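Local coordinates for protein prefoldin beta subunit 1 (Thermococcus sp., PDB 2ZQM) that acts as a molecular chaperone that stabilises a range of proteins, apparently in an ATP-independent way during archaeal de novo protein folding, at residues N3-P6 / Q7-A10; Q20-Q23 / L24-Q28. All coordinates share one frame; numbering follows the deposited sequence. Where two conformers were deposited one is given.

How the contacts relate
Both contacts are local, lie largely at the surface and follow one another along helix 6-47, with centres 26 Å apart and nearest atoms about 11 Å apart. Contact 1 sits at the helix start, about 33 Å from the centre of the chain; contact 2 lies on the same helix about 9 Å from that centre. At the N-terminal end of the helix one proline carbonyl begins the helical bonding, and the side-chain contacts are mostly aliphatic, between loop and first turn. Along the helix proper, four successive backbone bonds run in step, with a leucine-valine pair on one side and a water-linked glutamine pair on another. In each contact, some apolar side chains also meet helix 68-111.

Contact 1 of 2, residues N3-P6 / Q7-A10; sequences NIPP and QVQA
Ile-4 reaches over the first helical turn and lays its CG2 methyl 3.7 Å from CB of Val-8. A chi1 of -60° puts CG1 beside the backbone N and CG2 anti to it, and it is CG2 that meets the helix. The valine crosses the isoleucine side chain at about a right angle, as does Gln-9. In the conformer given, one of two deposited, Gln-9 is bent at chi2 (-88°) and brings CG 3.5 Å and CD 3.7 Å from Ile-4 CG2; the place of its amide is therefore provisional. Pro-5 adds a second aliphatic contact: its ring lies alongside Val-8, pointing the same way, with CD 3.7 Å from Val-8 CG2. Val-8, the buried residue of the group, also packs on Ile-107, Ala-110 and Leu-111 of helix 68-111, and Pro-5 touches Leu-111.

The polar contacts are made by the backbone. Pro-5 O receives two amides: Gln-9 N at 2.9 Å, and Val-8 N in a weak, more bent bond. The next bond in the series runs from Ala-10 N to Pro-6 O at 3.0 Å. Pro-5 occupies the N-cap and Pro-6 the first helical position, where a proline fits because its nitrogen needs no acceptor. This is the N-terminal start of a long coiled-coil helix of a prefoldin subunit, packed through Pro-5 and Val-8 against the far end of helix 68-111.

Contact 2 of 2, residues Q20-Q23 / L24-Q28; sequences QQLQ and LVVQQ
Leu-22 O takes the shortest backbone bond across this turn, from Val-26 N at 2.8 Å. The same oxygen is brushed by the valine side chain, whose CG2 lies 3.2 Å from Leu-22 O. That methyl also meets the leucine branch, with Leu-22 CD1 3.9 Å from Val-26 CG2, the two side chains meeting at a slant. Leu-22 gets there with CG anti to its backbone N (chi1 174°), while Val-26 keeps CG2 beside its own N. Both belong to the side of the helix turned to helix 68-111, where Leu-22 touches Asn-97 and Leu-100 and Val-26 touches Glu-93. The pair thus contributes to the seam of the antiparallel coiled coil by which the two long helices of a prefoldin subunit run together. Regular i to i+4 bonds continue round the helix: Leu-24 N to Gln-20 O, Val-25 N to Gln-21 O at 3.0 Å, and Gln-27 N to Gln-23 O. Val-25 also sets its CG2 3.5 Å from Gln-21 O. On another side, Gln-23 and Gln-27 extend side by side in the same direction, their amide planes 86° apart. Their NE2 groups both donate weakly to one water, which is 2.9 Å from Gln-23 NE2 and 2.7 Å from Gln-27 NE2, so the solvent molecule bridges two exposed amides one turn apart. Gln-21 OE1 is hydrogen-bonded to a bound glycerol, probably from the crystallisation liquor.

Contact 1 of 2, residues N3-P6 / Q7-A10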
ATOM      1  N   ASN A   3     -44.860   6.476  -7.841  1.00 34.72           N
ATOM      2  CA  ASN A   3     -44.866   5.954  -6.487  1.00 32.42           C
ATOM      3  C   ASN A   3     -44.183   4.600  -6.434  1.00 33.24           C
ATOM      4  O   ASN A   3     -44.782   3.583  -6.779  1.00 34.19           O
ATOM      5  CB  ASN A   3     -46.305   5.834  -6.004  1.00 36.25           C
ATOM      6  CG  ASN A   3     -47.034   7.168  -6.023  1.00 37.76           C
ATOM      7  OD1 ASN A   3     -46.756   8.046  -5.209  1.00 33.13           O
ATOM      8  ND2 ASN A   3     -47.957   7.327  -6.966  1.00 34.69           N
ATOM      9  N   ILE A   4     -42.921   4.595  -6.016  1.00 26.35           N
ATOM     10  CA  ILE A   4     -42.168   3.354  -5.909  1.00 21.37           C
ATOM     11  C   ILE A   4     -42.599   2.696  -4.599  1.00 21.00           C
ATOM     12  O   ILE A   4     -42.386   3.240  -3.507  1.00 21.79           O
ATOM     13  CB  ILE A   4     -40.644   3.622  -5.904  1.00 21.76           C
ATOM     14  CG1 ILE A   4     -40.258   4.328  -7.214  1.00 21.94           C
ATOM     15  CG2 ILE A   4     -39.878   2.304  -5.741  1.00 19.76           C
ATOM     16  CD1 ILE A   4     -38.792   4.636  -7.359  1.00 29.24           C
ATOM     17  N   PRO A   5     -43.230   1.522  -4.692  1.00 16.99           N
ATOM     18  CA  PRO A   5     -43.688   0.807  -3.498  1.00 17.10           C
ATOM     19  C   PRO A   5     -42.521   0.468  -2.567  1.00 17.55           C
ATOM     20  O   PRO A   5     -41.393   0.265  -3.017  1.00 18.69           O
ATOM     21  CB  PRO A   5     -44.316  -0.462  -4.069  1.00 19.43           C
ATOM     22  CG  PRO A   5     -44.655  -0.095  -5.477  1.00 20.55           C
ATOM     23  CD  PRO A   5     -43.521   0.751  -5.912  1.00 13.82           C
ATOM     24  N   PRO A   6     -42.786   0.397  -1.255  1.00 16.16           N
ATOM     25  CA  PRO A   6     -41.737   0.067  -0.285  1.00 12.03           C
ATOM     26  C   PRO A   6     -40.988  -1.223  -0.670  1.00 15.22           C
ATOM     27  O   PRO A   6     -39.783  -1.332  -0.482  1.00 15.08           O
ATOM     28  CB  PRO A   6     -42.517  -0.098   1.024  1.00 12.38           C
ATOM     29  CG  PRO A   6     -43.628   0.947   0.886  1.00 12.31           C
ATOM     30  CD  PRO A   6     -44.046   0.789  -0.591  1.00 13.16           C
ATOM     31  N   GLN A   7     -41.698  -2.216  -1.203  1.00 13.59           N
ATOM     32  CA  GLN A   7     -41.016  -3.456  -1.566  1.00 16.03           C
ATOM     33  C   GLN A   7     -40.070  -3.261  -2.737  1.00 13.71           C
ATOM     34  O   GLN A   7     -39.037  -3.918  -2.822  1.00 13.75           O
ATOM     35  CB  GLN A   7     -42.033  -4.568  -1.867  1.00 18.97           C
ATOM     36  CG  GLN A   7     -42.932  -4.859  -0.665  1.00 27.67           C
ATOM     37  CD  GLN A   7     -43.893  -6.012  -0.904  1.00 33.70           C
ATOM     38  OE1 GLN A   7     -43.482  -7.168  -0.982  1.00 35.84           O
ATOM     39  NE2 GLN A   7     -45.175  -5.697  -1.029  1.00 35.88           N
ATOM     40  N   VAL A   8     -40.406  -2.346  -3.638  1.00 14.19           N
ATOM     41  CA  VAL A   8     -39.532  -2.099  -4.776  1.00 14.15           C
ATOM     42  C   VAL A   8     -38.337  -1.251  -4.312  1.00 13.72           C
ATOM     43  O   VAL A   8     -37.239  -1.390  -4.831  1.00 13.60           O
ATOM     44  CB  VAL A   8     -40.285  -1.389  -5.927  1.00 18.81           C
ATOM     45  CG1 VAL A   8     -39.350  -1.170  -7.090  1.00 13.39           C
ATOM     46  CG2 VAL A   8     -41.467  -2.255  -6.389  1.00 18.49           C
ATOM     47  N   GLN A   9     -38.561  -0.374  -3.340  0.50 12.73           N
ATOM     48  CA  GLN A   9     -37.471   0.438  -2.802  0.50 14.99           C
ATOM     49  C   GLN A   9     -36.466  -0.500  -2.141  0.50 13.32           C
ATOM     50  O   GLN A   9     -35.264  -0.245  -2.141  0.50 15.95           O
ATOM     51  CB  GLN A   9     -38.009   1.429  -1.774  0.50 13.48           C
ATOM     52  CG  GLN A   9     -38.838   2.518  -2.392  0.50 16.82           C
ATOM     53  CD  GLN A   9     -38.003   3.696  -2.824  0.50 16.87           C
ATOM     54  OE1 GLN A   9     -36.908   3.534  -3.371  0.50 15.23           O
ATOM     55  NE2 GLN A   9     -38.519   4.899  -2.588  0.50 18.76           N
ATOM     56  N   ALA A  10     -36.981  -1.591  -1.580  1.00 13.11           N
ATOM     57  CA  ALA A  10     -36.148  -2.592  -0.926  1.00 12.71           C
ATOM     58  C   ALA A  10     -35.339  -3.332  -1.993  1.00 15.83           C
ATOM     59  O   ALA A  10     -34.163  -3.636  -1.806  1.00 10.48           O
ATOM     60  CB  ALA A  10     -37.025  -3.571  -0.163  1.00 11.92           C
TER

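Contact 2 of 2, residues Q20-Q23 / L24-Q28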
ATOM      1  N   GLN A  20     -22.276  -3.676  -5.126  1.00 16.32           N
ATOM      2  CA  GLN A  20     -21.078  -3.475  -4.327  1.00 16.55           C
ATOM      3  C   GLN A  20     -20.390  -4.828  -4.113  1.00 19.10           C
ATOM      4  O   GLN A  20     -19.165  -4.928  -4.176  1.00 17.74           O
ATOM      5  CB  GLN A  20     -21.434  -2.834  -2.986  1.00 15.11           C
ATOM      6  CG  GLN A  20     -22.133  -1.474  -3.124  1.00 20.35           C
ATOM      7  CD  GLN A  20     -22.677  -0.956  -1.806  1.00 28.49           C
ATOM      8  OE1 GLN A  20     -22.784  -1.699  -0.834  1.00 30.46           O
ATOM      9  NE2 GLN A  20     -23.042   0.322  -1.774  1.00 29.15           N
ATOM     10  N   GLN A  21     -21.180  -5.870  -3.863  1.00 17.07           N
ATOM     11  CA  GLN A  21     -20.637  -7.208  -3.664  1.00 12.68           C
ATOM     12  C   GLN A  21     -19.926  -7.686  -4.943  1.00 15.96           C
ATOM     13  O   GLN A  21     -18.849  -8.279  -4.877  1.00 18.61           O
ATOM     14  CB  GLN A  21     -21.768  -8.167  -3.269  1.00 16.27           C
ATOM     15  CG  GLN A  21     -22.258  -7.991  -1.824  1.00 18.19           C
ATOM     16  CD  GLN A  21     -23.618  -8.643  -1.563  1.00 21.29           C
ATOM     17  OE1 GLN A  21     -24.019  -9.561  -2.273  1.00 16.22           O
ATOM     18  NE2 GLN A  21     -24.325  -8.171  -0.535  1.00 12.50           N
ATOM     19  N   LEU A  22     -20.510  -7.412  -6.108  1.00 17.11           N
ATOM     20  CA  LEU A  22     -19.894  -7.824  -7.376  1.00 17.18           C
ATOM     21  C   LEU A  22     -18.581  -7.070  -7.596  1.00 19.02           C
ATOM     22  O   LEU A  22     -17.589  -7.626  -8.074  1.00 15.75           O
ATOM     23  CB  LEU A  22     -20.847  -7.561  -8.552  1.00 14.01           C
ATOM     24  CG  LEU A  22     -20.308  -7.807  -9.969  1.00 15.98           C
ATOM     25  CD1 LEU A  22     -20.003  -9.277 -10.172  1.00 16.54           C
ATOM     26  CD2 LEU A  22     -21.336  -7.347 -10.995  1.00 20.06           C
ATOM     27  N   GLN A  23     -18.586  -5.789  -7.266  1.00 16.22           N
ATOM     28  CA  GLN A  23     -17.386  -4.983  -7.408  1.00 18.86           C
ATOM     29  C   GLN A  23     -16.239  -5.654  -6.631  1.00 19.84           C
ATOM     30  O   GLN A  23     -15.115  -5.769  -7.127  1.00 21.14           O
ATOM     31  CB  GLN A  23     -17.664  -3.585  -6.861  1.00 25.86           C
ATOM     32  CG  GLN A  23     -16.664  -2.524  -7.248  1.00 41.64           C
ATOM     33  CD  GLN A  23     -17.011  -1.178  -6.639  1.00 51.50           C
ATOM     34  OE1 GLN A  23     -18.165  -0.744  -6.683  1.00 57.64           O
ATOM     35  NE2 GLN A  23     -16.017  -0.509  -6.070  1.00 54.75           N
ATOM     36  N   LEU A  24     -16.526  -6.104  -5.414  1.00 18.85           N
ATOM     37  CA  LEU A  24     -15.508  -6.755  -4.591  1.00 16.05           C
ATOM     38  C   LEU A  24     -15.042  -8.076  -5.210  1.00 17.52           C
ATOM     39  O   LEU A  24     -13.832  -8.331  -5.321  1.00 17.47           O
ATOM     40  CB  LEU A  24     -16.046  -7.008  -3.179  1.00 16.35           C
ATOM     41  CG  LEU A  24     -15.164  -7.852  -2.244  1.00 14.77           C
ATOM     42  CD1 LEU A  24     -13.815  -7.155  -2.002  1.00 19.04           C
ATOM     43  CD2 LEU A  24     -15.903  -8.079  -0.927  1.00 14.53           C
ATOM     44  N   VAL A  25     -15.992  -8.914  -5.617  1.00 15.99           N
ATOM     45  CA  VAL A  25     -15.650 -10.199  -6.224  1.00 11.70           C
ATOM     46  C   VAL A  25     -14.778  -9.993  -7.449  1.00 16.13           C
ATOM     47  O   VAL A  25     -13.813 -10.730  -7.677  1.00 16.42           O
ATOM     48  CB  VAL A  25     -16.929 -10.991  -6.620  1.00 14.90           C
ATOM     49  CG1 VAL A  25     -16.579 -12.175  -7.531  1.00 15.05           C
ATOM     50  CG2 VAL A  25     -17.620 -11.510  -5.349  1.00 17.09           C
ATOM     51  N   VAL A  26     -15.109  -8.976  -8.236  1.00 17.40           N
ATOM     52  CA  VAL A  26     -14.335  -8.681  -9.436  1.00 17.07           C
ATOM     53  C   VAL A  26     -12.922  -8.234  -9.060  1.00 17.81           C
ATOM     54  O   VAL A  26     -11.943  -8.610  -9.716  1.00 20.50           O
ATOM     55  CB  VAL A  26     -15.050  -7.612 -10.292  1.00 20.59           C
ATOM     56  CG1 VAL A  26     -14.113  -7.080 -11.382  1.00 25.27           C
ATOM     57  CG2 VAL A  26     -16.278  -8.237 -10.940  1.00 19.17           C
ATOM     58  N   GLN A  27     -12.804  -7.442  -8.000  1.00 20.28           N
ATOM     59  CA  GLN A  27     -11.481  -7.014  -7.562  1.00 15.48           C
ATOM     60  C   GLN A  27     -10.699  -8.240  -7.069  1.00 17.34           C
ATOM     61  O   GLN A  27      -9.491  -8.337  -7.280  1.00 18.51           O
ATOM     62  CB  GLN A  27     -11.585  -5.985  -6.435  1.00 21.45           C
ATOM     63  CG  GLN A  27     -12.373  -4.736  -6.807  1.00 31.18           C
ATOM     64  CD  GLN A  27     -12.525  -3.760  -5.649  1.00 31.42           C
ATOM     65  OE1 GLN A  27     -12.693  -4.163  -4.496  1.00 38.49           O
ATOM     66  NE2 GLN A  27     -12.488  -2.468  -5.956  1.00 41.27           N
ATOM     67  N   GLN A  28     -11.376  -9.176  -6.405  1.00 14.65           N
ATOM     68  CA  GLN A  28     -10.680 -10.365  -5.922  1.00 14.86           C
ATOM     69  C   GLN A  28     -10.239 -11.200  -7.103  1.00 15.95           C
ATOM     70  O   GLN A  28      -9.129 -11.740  -7.120  1.00 18.31           O
ATOM     71  CB  GLN A  28     -11.578 -11.220  -5.005  1.00 17.72           C
ATOM     72  CG  GLN A  28     -11.987 -10.529  -3.717  1.00 16.53           C
ATOM     73  CD  GLN A  28     -12.992 -11.328  -2.900  1.00 14.73           C
ATOM     74  OE1 GLN A  28     -13.919 -11.925  -3.442  1.00 15.41           O
ATOM     75  NE2 GLN A  28     -12.822 -11.318  -1.589  1.00 17.93           N
TER
HETATM   76  O   HOH W   1     -13.881  -1.220  -7.901  1.00 52.23           O